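PDB 3LEQ: Roadblock/LAMTOR2 domain-containing protein from Streptomyces avermitilis, which is of unknown function but carries a Roadblock/LC7 domain, a fold whose relatives commonly serve as small scaffold or regulatory subunits of GTPase and motor complexes. Local coordinates for residues V19-L25 / A90-T96; R70-I74 / I82-A86; L5-T10 / V32-T36. The contacts are given in a common frame with arbitrary orientation. Residues are numbered along the deposited sequence.

Overall arrangement
All three contacts reach one five-stranded antiparallel sheet, in the order 31-34, 19-26, 90-96, 80-85, 71-75. Contact 1 is the buried core: it pairs the central strand 90-96 with 19-25, and its centre lies about 1 Å from the chain's centre. Contacts 2 and 3 are partly buried, with exposed residues, toward the two edges, their centres about 17 Å apart. Contact 2 pairs edge strand 71-75 with 80-85, the neighbour of 90-96. Contact 3 sets helix 4-15 against edge strand 31-34, the neighbour of 19-26. Contact 1 combines regular backbone bonds, broken by one bulge, with aliphatic packing. Contact 2 has one hydrogen-bonded pair and two weak bonds. Contact 3 relies on polar side chains.

Contact 1 of 3, residues V19-L25 / A90-T96; sequences VDHAVVL and AHLVVLT
This is the central antiparallel strand pair of the Roadblock/LC7 sheet, with a classic beta bulge at one end. Strands 19-25 and 90-96 run at 164°, their axes 4.6 Å apart at closest. All residues but D20 are extended. H21/L95, V23/V93 and L25/H91 are hydrogen-bonded pairs. V19/T96, A22/V94 and V24/L92 are non-hydrogen-bonded pairs, with CA atoms 4.4 to 4.5 Å apart. V23 N to V93 O is 2.9 Å and V93 N to V23 O 2.8 Å. L25 N to H91 O and H91 N to L25 O are both 2.9 Å. L95 N to H21 O is 3.0 Å. At the bulge, D20 and H21 both face L95, shifting the register by one from V19/T96, whose side chains diverge. D20, with phi/psi -93/-44, gives a 2.8 Å bond from its N to L95 O. H21 N reaches the same oxygen weakly at 3.3 Å.

A22, V24, L92 and V94 share one face. A22 CB lies 3.8 Å from V94 CG2, and V24 CG2 3.9 Å from L92 CD1. H21, V23, L25, H91, V93 and L95 take the other face, where L25 CD1 is 3.7 Å from V93 CG2.

Helices 4-15 and 102-115 pack on the V24, L92 and V94 face. Helix 40-55 covers L25, H91 and V93. Strands 31-34 and 80-85 flank the pair.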
ATOM      1  N   VAL A  19       6.865   7.379   1.019  1.00 11.38           N
ATOM      2  CA  VAL A  19       6.019   6.385   0.347  1.00 11.55           C
ATOM      3  C   VAL A  19       6.272   6.470  -1.155  1.00 11.51           C
ATOM      4  O   VAL A  19       6.175   7.537  -1.733  1.00 11.59           O
ATOM      5  CB  VAL A  19       4.525   6.612   0.653  1.00 11.22           C
ATOM      6  CG1 VAL A  19       3.656   5.687  -0.182  1.00 11.59           C
ATOM      7  CG2 VAL A  19       4.240   6.396   2.128  1.00 12.78           C
ATOM      8  N   ASP A  20       6.648   5.349  -1.764  1.00 11.74           N
ATOM      9  CA  ASP A  20       6.890   5.285  -3.202  1.00 11.68           C
ATOM     10  C   ASP A  20       5.653   4.839  -4.036  1.00 11.28           C
ATOM     11  O   ASP A  20       5.368   5.419  -5.097  1.00 11.33           O
ATOM     12  CB  ASP A  20       8.086   4.383  -3.485  1.00 13.03           C
ATOM     13  CG  ASP A  20       9.433   5.055  -3.185  1.00 14.58           C
ATOM     14  OD1 ASP A  20       9.506   6.300  -2.988  1.00 17.58           O
ATOM     15  OD2 ASP A  20      10.439   4.320  -3.160  1.00 16.96           O
ATOM     16  N   HIS A  21       4.938   3.814  -3.568  1.00  9.41           N
ATOM     17  CA  HIS A  21       3.761   3.294  -4.270  1.00  9.11           C
ATOM     18  C   HIS A  21       2.756   2.794  -3.254  1.00  8.49           C
ATOM     19  O   HIS A  21       3.130   2.461  -2.129  1.00  7.98           O
ATOM     20  CB  HIS A  21       4.110   2.127  -5.220  1.00  8.94           C
ATOM     21  CG  HIS A  21       5.268   2.400  -6.129  1.00  9.87           C
ATOM     22  ND1 HIS A  21       5.212   3.326  -7.150  1.00 10.99           N
ATOM     23  CD2 HIS A  21       6.509   1.861  -6.177  1.00 10.54           C
ATOM     24  CE1 HIS A  21       6.379   3.363  -7.771  1.00 12.00           C
ATOM     25  NE2 HIS A  21       7.185   2.484  -7.201  1.00 11.05           N
ATOM     26  N   ALA A  22       1.491   2.732  -3.670  1.00  8.36           N
ATOM     27  CA  ALA A  22       0.404   2.217  -2.851  1.00  8.89           C
ATOM     28  C   ALA A  22      -0.661   1.521  -3.687  1.00  9.04           C
ATOM     29  O   ALA A  22      -0.976   1.956  -4.802  1.00  9.91           O
ATOM     30  CB  ALA A  22      -0.223   3.360  -2.028  1.00  8.48           C
ATOM     31  N   VAL A  23      -1.210   0.437  -3.151  1.00 10.08           N
ATOM     32  CA  VAL A  23      -2.349  -0.243  -3.772  1.00 11.06           C
ATOM     33  C   VAL A  23      -3.352  -0.640  -2.708  1.00 10.91           C
ATOM     34  O   VAL A  23      -3.003  -0.764  -1.519  1.00 11.08           O
ATOM     35  CB  VAL A  23      -1.929  -1.542  -4.539  1.00 10.31           C
ATOM     36  CG1 VAL A  23      -0.987  -1.229  -5.670  1.00 13.46           C
ATOM     37  CG2 VAL A  23      -1.283  -2.580  -3.606  1.00 12.11           C
ATOM     38  N   VAL A  24      -4.588  -0.857  -3.141  1.00 10.71           N
ATOM     39  CA  VAL A  24      -5.593  -1.493  -2.296  1.00 10.08           C
ATOM     40  C   VAL A  24      -6.029  -2.802  -2.990  1.00  9.82           C
ATOM     41  O   VAL A  24      -6.391  -2.804  -4.173  1.00 10.68           O
ATOM     42  CB  VAL A  24      -6.795  -0.588  -2.042  1.00 10.24           C
ATOM     43  CG1 VAL A  24      -7.897  -1.364  -1.316  1.00  8.97           C
ATOM     44  CG2 VAL A  24      -6.373   0.654  -1.235  1.00  9.58           C
ATOM     45  N   LEU A  25      -5.929  -3.906  -2.259  1.00  9.91           N
ATOM     46  CA  LEU A  25      -6.231  -5.230  -2.799  1.00 10.12           C
ATOM     47  C   LEU A  25      -7.492  -5.767  -2.138  1.00 10.24           C
ATOM     48  O   LEU A  25      -7.684  -5.580  -0.941  1.00 10.03           O
ATOM     49  CB  LEU A  25      -5.053  -6.181  -2.534  1.00 10.25           C
ATOM     50  CG  LEU A  25      -3.652  -5.664  -2.917  1.00 10.46           C
ATOM     51  CD1 LEU A  25      -2.588  -6.658  -2.455  1.00 10.25           C
ATOM     52  CD2 LEU A  25      -3.530  -5.405  -4.446  1.00  9.00           C
ATOM     53  N   ALA A  90     -10.626  -5.745   2.186  1.00  8.44           N
ATOM     54  CA  ALA A  90      -9.476  -5.185   1.470  1.00  8.67           C
ATOM     55  C   ALA A  90      -8.277  -4.889   2.356  1.00  8.64           C
ATOM     56  O   ALA A  90      -8.405  -4.716   3.567  1.00  9.10           O
ATOM     57  CB  ALA A  90      -9.880  -3.886   0.718  1.00  8.95           C
ATOM     58  N   HIS A  91      -7.120  -4.761   1.730  1.00  8.12           N
ATOM     59  CA  HIS A  91      -5.904  -4.371   2.413  1.00  9.41           C
ATOM     60  C   HIS A  91      -5.194  -3.253   1.651  1.00 10.08           C
ATOM     61  O   HIS A  91      -5.146  -3.265   0.414  1.00  9.75           O
ATOM     62  CB  HIS A  91      -4.950  -5.562   2.542  1.00 10.02           C
ATOM     63  CG  HIS A  91      -5.351  -6.536   3.600  1.00 12.26           C
ATOM     64  ND1 HIS A  91      -6.265  -7.542   3.379  1.00 13.49           N
ATOM     65  CD2 HIS A  91      -4.963  -6.654   4.894  1.00 12.66           C
ATOM     66  CE1 HIS A  91      -6.415  -8.245   4.487  1.00 14.51           C
ATOM     67  NE2 HIS A  91      -5.634  -7.726   5.419  1.00 14.03           N
ATOM     68  N   LEU A  92      -4.659  -2.285   2.397  1.00  8.93           N
ATOM     69  CA  LEU A  92      -3.822  -1.250   1.826  1.00  9.89           C
ATOM     70  C   LEU A  92      -2.387  -1.740   1.877  1.00 10.14           C
ATOM     71  O   LEU A  92      -1.916  -2.232   2.944  1.00 10.88           O
ATOM     72  CB  LEU A  92      -3.950   0.049   2.665  1.00  9.55           C
ATOM     73  CG  LEU A  92      -2.999   1.204   2.298  1.00 10.46           C
ATOM     74  CD1 LEU A  92      -3.293   1.743   0.884  1.00  9.41           C
ATOM     75  CD2 LEU A  92      -3.118   2.341   3.357  1.00 10.46           C
ATOM     76  N   VAL A  93      -1.667  -1.614   0.761  1.00 10.66           N
ATOM     77  CA  VAL A  93      -0.299  -2.099   0.724  1.00 10.48           C
ATOM     78  C   VAL A  93       0.575  -0.979   0.203  1.00 10.61           C
ATOM     79  O   VAL A  93       0.277  -0.389  -0.815  1.00 11.65           O
ATOM     80  CB  VAL A  93      -0.125  -3.344  -0.184  1.00 10.10           C
ATOM     81  CG1 VAL A  93       1.282  -3.875  -0.086  1.00  8.87           C
ATOM     82  CG2 VAL A  93      -1.174  -4.458   0.155  1.00 11.65           C
ATOM     83  N   VAL A  94       1.668  -0.705   0.891  1.00 10.29           N
ATOM     84  CA  VAL A  94       2.550   0.397   0.524  0.50 10.11           C
ATOM     85  C   VAL A  94       3.979  -0.103   0.376  1.00  9.95           C
ATOM     86  O   VAL A  94       4.400  -0.993   1.144  1.00 10.58           O
ATOM     87  CB  VAL A  94       2.474   1.519   1.604  0.50 10.08           C
ATOM     88  CG1 VAL A  94       3.741   2.367   1.639  0.50  8.36           C
ATOM     89  CG2 VAL A  94       1.234   2.400   1.375  0.50 10.22           C
ATOM     90  N   LEU A  95       4.710   0.477  -0.575  1.00  9.70           N
ATOM     91  CA  LEU A  95       6.167   0.319  -0.675  1.00 10.14           C
ATOM     92  C   LEU A  95       6.816   1.651  -0.288  1.00  9.84           C
ATOM     93  O   LEU A  95       6.472   2.707  -0.836  1.00  9.75           O
ATOM     94  CB  LEU A  95       6.611  -0.108  -2.078  1.00  9.81           C
ATOM     95  CG  LEU A  95       6.305  -1.551  -2.509  1.00 11.36           C
ATOM     96  CD1 LEU A  95       6.621  -1.746  -3.979  1.00  8.99           C
ATOM     97  CD2 LEU A  95       7.055  -2.599  -1.643  1.00 11.83           C
ATOM     98  N   THR A  96       7.746   1.599   0.664  1.00 10.08           N
ATOM     99  CA  THR A  96       8.513   2.784   1.056  1.00 10.51           C
ATOM    100  C   THR A  96       9.885   2.837   0.372  1.00 11.64           C
ATOM    101  O   THR A  96      10.381   1.826  -0.139  1.00 12.75           O
ATOM    102  CB  THR A  96       8.768   2.825   2.572  1.00  9.86           C
ATOM    103  OG1 THR A  96       9.873   1.967   2.892  1.00 10.07           O
ATOM    104  CG2 THR A  96       7.511   2.404   3.361  1.00  8.99           C
TER

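Contact 2 of 3, residues R70-I74 / I82-A86; sequences RQALI and ILTAA
A beta-hairpin pairing forms one edge of the sheet, where 71-75 is the outermost strand within the chain. Strands 71-74 and 82-85 are antiparallel at 174°, with axes 4.6 Å apart at closest. The paired residues are extended. A72/L83 is the hydrogen-bonded pair: A72 N to L83 O is 2.9 Å and L83 N to A72 O 2.8 Å. Q71/T84 and L73/I82 are non-hydrogen-bonded pairs, with CA atoms 4.4 and 4.5 Å apart. A weak bond from A85 N to R70 O, 3.3 Å, extends the pairing.

Q71 (chi1 m, chi2 t) and T84 (chi1 t) share a face. Q71 NE2 makes a weak 3.2 Å bond to T84 OG1. On the other face A72 CB is 4.3 Å from L83 CB. I82 and T84 pack on helix 102-115, and L83 on helix 40-55. Such a meander, 71-75 to 80-85 to 90-96, is the run of antiparallel strands found in the Roadblock/LC7 fold.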
ATOM      1  N   ARG A  70      -5.391  -7.304  10.990  1.00 11.27           N
ATOM      2  CA  ARG A  70      -4.297  -7.958  10.299  1.00 10.60           C
ATOM      3  C   ARG A  70      -3.409  -6.926   9.629  1.00 10.81           C
ATOM      4  O   ARG A  70      -3.874  -5.912   9.102  1.00 10.43           O
ATOM      5  CB  ARG A  70      -4.792  -8.959   9.260  1.00 10.55           C
ATOM      6  CG  ARG A  70      -3.792 -10.057   9.006  1.00 10.34           C
ATOM      7  CD  ARG A  70      -4.028 -10.802   7.727  1.00 12.65           C
ATOM      8  NE  ARG A  70      -2.914 -11.708   7.473  1.00 14.25           N
ATOM      9  CZ  ARG A  70      -2.879 -12.991   7.825  1.00 15.36           C
ATOM     10  NH1 ARG A  70      -3.910 -13.559   8.454  1.00 14.94           N
ATOM     11  NH2 ARG A  70      -1.801 -13.712   7.542  1.00 16.83           N
ATOM     12  N   GLN A  71      -2.114  -7.204   9.674  1.00 11.29           N
ATOM     13  CA  GLN A  71      -1.107  -6.276   9.256  1.00 10.74           C
ATOM     14  C   GLN A  71       0.141  -7.082   8.968  1.00 10.40           C
ATOM     15  O   GLN A  71       0.310  -8.198   9.479  1.00 10.40           O
ATOM     16  CB  GLN A  71      -0.788  -5.288  10.388  1.00 11.32           C
ATOM     17  CG  GLN A  71      -1.802  -4.161  10.587  1.00 13.61           C
ATOM     18  CD  GLN A  71      -1.195  -2.943  11.266  1.00 16.15           C
ATOM     19  OE1 GLN A  71      -0.010  -2.931  11.610  1.00 17.43           O
ATOM     20  NE2 GLN A  71      -2.004  -1.909  11.451  1.00 16.62           N
ATOM     21  N   ALA A  72       1.034  -6.488   8.185  1.00  9.80           N
ATOM     22  CA  ALA A  72       2.363  -7.057   8.006  1.00  9.33           C
ATOM     23  C   ALA A  72       3.316  -5.916   7.728  1.00  9.11           C
ATOM     24  O   ALA A  72       2.934  -4.931   7.126  1.00  8.51           O
ATOM     25  CB  ALA A  72       2.379  -8.037   6.855  1.00  9.57           C
ATOM     26  N   LEU A  73       4.555  -6.077   8.171  1.00 10.31           N
ATOM     27  CA  LEU A  73       5.621  -5.123   7.913  1.00 10.91           C
ATOM     28  C   LEU A  73       6.848  -5.971   7.601  1.00 10.86           C
ATOM     29  O   LEU A  73       7.223  -6.843   8.396  1.00 11.32           O
ATOM     30  CB  LEU A  73       5.870  -4.281   9.162  1.00 11.03           C
ATOM     31  CG  LEU A  73       6.973  -3.227   9.223  1.00 12.66           C
ATOM     32  CD1 LEU A  73       6.743  -2.407  10.467  1.00 15.64           C
ATOM     33  CD2 LEU A  73       8.355  -3.850   9.285  1.00 14.49           C
ATOM     34  N   ILE A  74       7.452  -5.738   6.440  1.00 10.53           N
ATOM     35  CA  ILE A  74       8.649  -6.471   6.042  1.00 10.09           C
ATOM     36  C   ILE A  74       9.656  -5.392   5.725  1.00 10.10           C
ATOM     37  O   ILE A  74       9.392  -4.558   4.860  1.00  9.57           O
ATOM     38  CB  ILE A  74       8.435  -7.295   4.753  1.00 10.36           C
ATOM     39  CG1 ILE A  74       7.110  -8.083   4.771  1.00 10.48           C
ATOM     40  CG2 ILE A  74       9.642  -8.175   4.475  1.00 10.15           C
ATOM     41  CD1 ILE A  74       6.959  -9.079   5.883  1.00 12.40           C
ATOM     42  N   ILE A  82       4.561  -2.593   3.637  1.00 11.07           N
ATOM     43  CA  ILE A  82       3.676  -2.526   4.790  1.00 11.14           C
ATOM     44  C   ILE A  82       2.261  -2.780   4.306  1.00  9.54           C
ATOM     45  O   ILE A  82       1.827  -2.194   3.309  1.00 10.49           O
ATOM     46  CB  ILE A  82       3.754  -1.153   5.558  1.00 11.83           C
ATOM     47  CG1 ILE A  82       5.205  -0.741   5.837  1.00 12.62           C
ATOM     48  CG2 ILE A  82       2.900  -1.187   6.872  1.00 12.41           C
ATOM     49  CD1 ILE A  82       5.403   0.676   6.359  1.00 14.75           C
ATOM     50  N   LEU A  83       1.543  -3.614   5.036  1.00  8.39           N
ATOM     51  CA  LEU A  83       0.184  -3.981   4.686  1.00  7.74           C
ATOM     52  C   LEU A  83      -0.721  -3.798   5.903  1.00  7.93           C
ATOM     53  O   LEU A  83      -0.354  -4.200   6.990  1.00  8.12           O
ATOM     54  CB  LEU A  83       0.194  -5.445   4.235  1.00  8.22           C
ATOM     55  CG  LEU A  83      -1.073  -6.194   3.870  1.00  9.29           C
ATOM     56  CD1 LEU A  83      -0.715  -7.269   2.854  1.00 11.48           C
ATOM     57  CD2 LEU A  83      -1.725  -6.828   5.114  1.00 11.98           C
ATOM     58  N   THR A  84      -1.899  -3.207   5.708  1.00  7.03           N
ATOM     59  CA  THR A  84      -2.885  -3.077   6.775  1.00  7.11           C
ATOM     60  C   THR A  84      -4.297  -3.297   6.235  1.00  7.40           C
ATOM     61  O   THR A  84      -4.551  -3.123   5.048  1.00  7.34           O
ATOM     62  CB  THR A  84      -2.758  -1.698   7.539  1.00  7.55           C
ATOM     63  OG1 THR A  84      -3.618  -1.702   8.693  1.00  9.45           O
ATOM     64  CG2 THR A  84      -3.160  -0.530   6.656  1.00  7.03           C
ATOM     65  N   ALA A  85      -5.221  -3.662   7.110  1.00  7.23           N
ATOM     66  CA  ALA A  85      -6.620  -3.810   6.726  1.00  7.91           C
ATOM     67  C   ALA A  85      -7.215  -2.458   6.318  1.00  8.78           C
ATOM     68  O   ALA A  85      -6.950  -1.429   6.971  1.00  8.46           O
ATOM     69  CB  ALA A  85      -7.427  -4.407   7.892  1.00  8.54           C
ATOM     70  N   ALA A  86      -8.019  -2.475   5.248  1.00  8.54           N
ATOM     71  CA  ALA A  86      -8.840  -1.323   4.833  1.00  8.53           C
ATOM     72  C   ALA A  86     -10.277  -1.799   4.823  1.00  9.26           C
ATOM     73  O   ALA A  86     -10.862  -2.091   3.760  1.00  9.27           O
ATOM     74  CB  ALA A  86      -8.422  -0.828   3.450  1.00  8.66           C
TER

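Contact 3 of 3, residues L5-T10 / V32-T36; sequences LDQLLT and VSKST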
ATOM      1  N   LEU A   5     -10.717   6.767  -4.709  1.00 12.20           N
ATOM      2  CA  LEU A   5      -9.697   5.969  -4.026  1.00 11.92           C
ATOM      3  C   LEU A   5      -8.346   6.102  -4.721  1.00 11.54           C
ATOM      4  O   LEU A   5      -7.325   6.255  -4.053  1.00 11.76           O
ATOM      5  CB  LEU A   5     -10.108   4.490  -3.968  1.00 11.77           C
ATOM      6  CG  LEU A   5      -9.999   3.700  -2.657  1.00 12.07           C
ATOM      7  CD1 LEU A   5      -9.951   2.178  -2.932  1.00  9.91           C
ATOM      8  CD2 LEU A   5      -8.859   4.131  -1.784  1.00  9.26           C
ATOM      9  N   ASP A   6      -8.340   6.072  -6.053  1.00 11.26           N
ATOM     10  CA  ASP A   6      -7.095   6.252  -6.828  1.00 11.69           C
ATOM     11  C   ASP A   6      -6.437   7.573  -6.471  1.00 11.23           C
ATOM     12  O   ASP A   6      -5.218   7.648  -6.324  1.00 11.33           O
ATOM     13  CB  ASP A   6      -7.356   6.236  -8.338  1.00 11.71           C
ATOM     14  CG  ASP A   6      -7.840   4.893  -8.849  1.00 14.26           C
ATOM     15  OD1 ASP A   6      -7.546   3.834  -8.228  1.00 15.29           O
ATOM     16  OD2 ASP A   6      -8.513   4.902  -9.907  1.00 16.43           O
ATOM     17  N   GLN A   7      -7.251   8.625  -6.362  1.00 11.85           N
ATOM     18  CA  GLN A   7      -6.763   9.976  -6.029  1.00 11.54           C
ATOM     19  C   GLN A   7      -6.226  10.058  -4.603  1.00 11.37           C
ATOM     20  O   GLN A   7      -5.183  10.676  -4.365  1.00 10.97           O
ATOM     21  CB  GLN A   7      -7.847  11.027  -6.267  1.00 11.73           C
ATOM     22  CG  GLN A   7      -8.191  11.209  -7.742  1.00 13.68           C
ATOM     23  CD  GLN A   7      -9.140  12.373  -8.006  1.00 17.66           C
ATOM     24  OE1 GLN A   7      -9.686  12.988  -7.081  1.00 19.64           O
ATOM     25  NE2 GLN A   7      -9.336  12.681  -9.279  1.00 19.34           N
ATOM     26  N   LEU A   8      -6.933   9.429  -3.665  1.00 11.18           N
ATOM     27  CA  LEU A   8      -6.436   9.281  -2.295  1.00 11.94           C
ATOM     28  C   LEU A   8      -5.070   8.591  -2.211  1.00 11.59           C
ATOM     29  O   LEU A   8      -4.171   9.070  -1.498  1.00 11.22           O
ATOM     30  CB  LEU A   8      -7.453   8.555  -1.401  1.00 11.62           C
ATOM     31  CG  LEU A   8      -8.597   9.384  -0.817  1.00 13.57           C
ATOM     32  CD1 LEU A   8      -9.449   8.505   0.069  1.00 13.98           C
ATOM     33  CD2 LEU A   8      -8.079  10.612  -0.030  1.00 16.05           C
ATOM     34  N   LEU A   9      -4.932   7.466  -2.928  1.00 11.30           N
ATOM     35  CA  LEU A   9      -3.682   6.706  -2.967  0.50 11.43           C
ATOM     36  C   LEU A   9      -2.578   7.514  -3.631  1.00 11.97           C
ATOM     37  O   LEU A   9      -1.445   7.528  -3.159  1.00 12.31           O
ATOM     38  CB  LEU A   9      -3.872   5.378  -3.707  0.50 11.04           C
ATOM     39  CG  LEU A   9      -4.776   4.320  -3.073  0.50 10.16           C
ATOM     40  CD1 LEU A   9      -4.887   3.126  -3.995  0.50 10.06           C
ATOM     41  CD2 LEU A   9      -4.225   3.884  -1.726  0.50  9.28           C
ATOM     42  N   THR A  10      -2.908   8.184  -4.740  1.00 12.09           N
ATOM     43  CA  THR A  10      -1.926   9.010  -5.453  1.00 11.79           C
ATOM     44  C   THR A  10      -1.506  10.175  -4.547  1.00 11.32           C
ATOM     45  O   THR A  10      -0.333  10.549  -4.501  1.00 11.11           O
ATOM     46  CB  THR A  10      -2.478   9.500  -6.815  1.00 11.89           C
ATOM     47  OG1 THR A  10      -3.007   8.382  -7.527  1.00 12.34           O
ATOM     48  CG2 THR A  10      -1.379  10.183  -7.676  1.00 11.65           C
ATOM     49  N   VAL A  32      -7.809  -3.319  -6.522  1.00 10.20           N
ATOM     50  CA  VAL A  32      -9.039  -2.514  -6.543  1.00 10.22           C
ATOM     51  C   VAL A  32      -8.690  -1.064  -6.897  1.00 10.22           C
ATOM     52  O   VAL A  32      -9.494  -0.338  -7.472  1.00 10.09           O
ATOM     53  CB  VAL A  32      -9.759  -2.562  -5.161  1.00  9.52           C
ATOM     54  CG1 VAL A  32     -10.963  -1.596  -5.101  1.00 11.10           C
ATOM     55  CG2 VAL A  32     -10.197  -3.993  -4.837  1.00 11.35           C
ATOM     56  N   SER A  33      -7.479  -0.651  -6.549  1.00 10.31           N
ATOM     57  CA  SER A  33      -7.061   0.732  -6.720  1.00 10.38           C
ATOM     58  C   SER A  33      -5.557   0.786  -6.608  1.00 10.34           C
ATOM     59  O   SER A  33      -4.959  -0.035  -5.894  1.00 10.48           O
ATOM     60  CB  SER A  33      -7.676   1.576  -5.606  1.00 10.70           C
ATOM     61  OG  SER A  33      -7.411   2.947  -5.790  1.00 11.37           O
ATOM     62  N   LYS A  34      -4.940   1.735  -7.307  1.00 10.70           N
ATOM     63  CA  LYS A  34      -3.487   1.953  -7.196  1.00 11.40           C
ATOM     64  C   LYS A  34      -3.126   3.422  -7.383  1.00 11.03           C
ATOM     65  O   LYS A  34      -3.879   4.170  -8.017  1.00 11.65           O
ATOM     66  CB  LYS A  34      -2.715   1.079  -8.201  1.00 11.34           C
ATOM     67  CG  LYS A  34      -2.977   1.445  -9.659  1.00 12.32           C
ATOM     68  CD  LYS A  34      -2.365   0.462 -10.626  1.00 13.00           C
ATOM     69  CE  LYS A  34      -2.841   0.743 -12.056  1.00 15.49           C
ATOM     70  NZ  LYS A  34      -2.155   1.940 -12.642  1.00 16.25           N
ATOM     71  N   SER A  35      -1.985   3.843  -6.832  1.00 11.11           N
ATOM     72  CA  SER A  35      -1.457   5.177  -7.132  1.00 11.07           C
ATOM     73  C   SER A  35      -1.158   5.291  -8.638  1.00 10.74           C
ATOM     74  O   SER A  35      -0.627   4.357  -9.237  1.00 10.74           O
ATOM     75  CB  SER A  35      -0.229   5.509  -6.276  1.00 11.10           C
ATOM     76  OG  SER A  35       0.643   4.399  -6.143  1.00 11.40           O
ATOM     77  N   THR A  36      -1.499   6.432  -9.234  1.00 10.21           N
ATOM     78  CA  THR A  36      -1.603   6.539 -10.704  1.00 10.14           C
ATOM     79  C   THR A  36      -0.280   6.424 -11.506  1.00  9.95           C
ATOM     80  O   THR A  36      -0.308   6.117 -12.776  1.00 10.85           O
ATOM     81  CB  THR A  36      -2.433   7.781 -11.143  1.00  9.99           C
ATOM     82  OG1 THR A  36      -1.709   8.994 -10.871  1.00 11.01           O
ATOM     83  CG2 THR A  36      -3.777   7.812 -10.433  1.00  9.18           C
TER
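Polar side chains fasten helix 4-15 to edge strand 31-34 and the turn after it. The helix and strand segments run 35° apart, with axes 7.2 Å apart at closest.

D6 OD1, the first anchor, accepts the S33 hydroxyl, OG to OD1 2.6 Å, and more weakly the K34 amide, N to OD1 3.5 Å. D6 OD2 accepts the amide of S3, so both carboxylate oxygens are used. T10 OG1, the second anchor, donates to D6 O, 2.6 Å, within the helix and accepts from T36 N at 3.0 Å. D6 O also takes the helical amide T10 N at 2.9 Å.

S35 OG pairs with A22 N, and K34 NZ with F38 O, outside the contact. Through the backbone S35 also bonds A22, while V32 and S33 form a classic beta bulge against V24. The CA-to-CB bond of S33 points toward the helix; L5 CD1 lies 3.6 Å from S33 CB. L9 reaches A22, V24 and L112, between helices 4-15 and 102-115 and the sheet.

At the strand end and in the turn after it, the T10 hydroxyl thus takes the T36 amide, and the D6 carboxylate the S33 hydroxyl and, weakly, the K34 amide. Directed hydrogen bonds hold the helix as well as leucine packing.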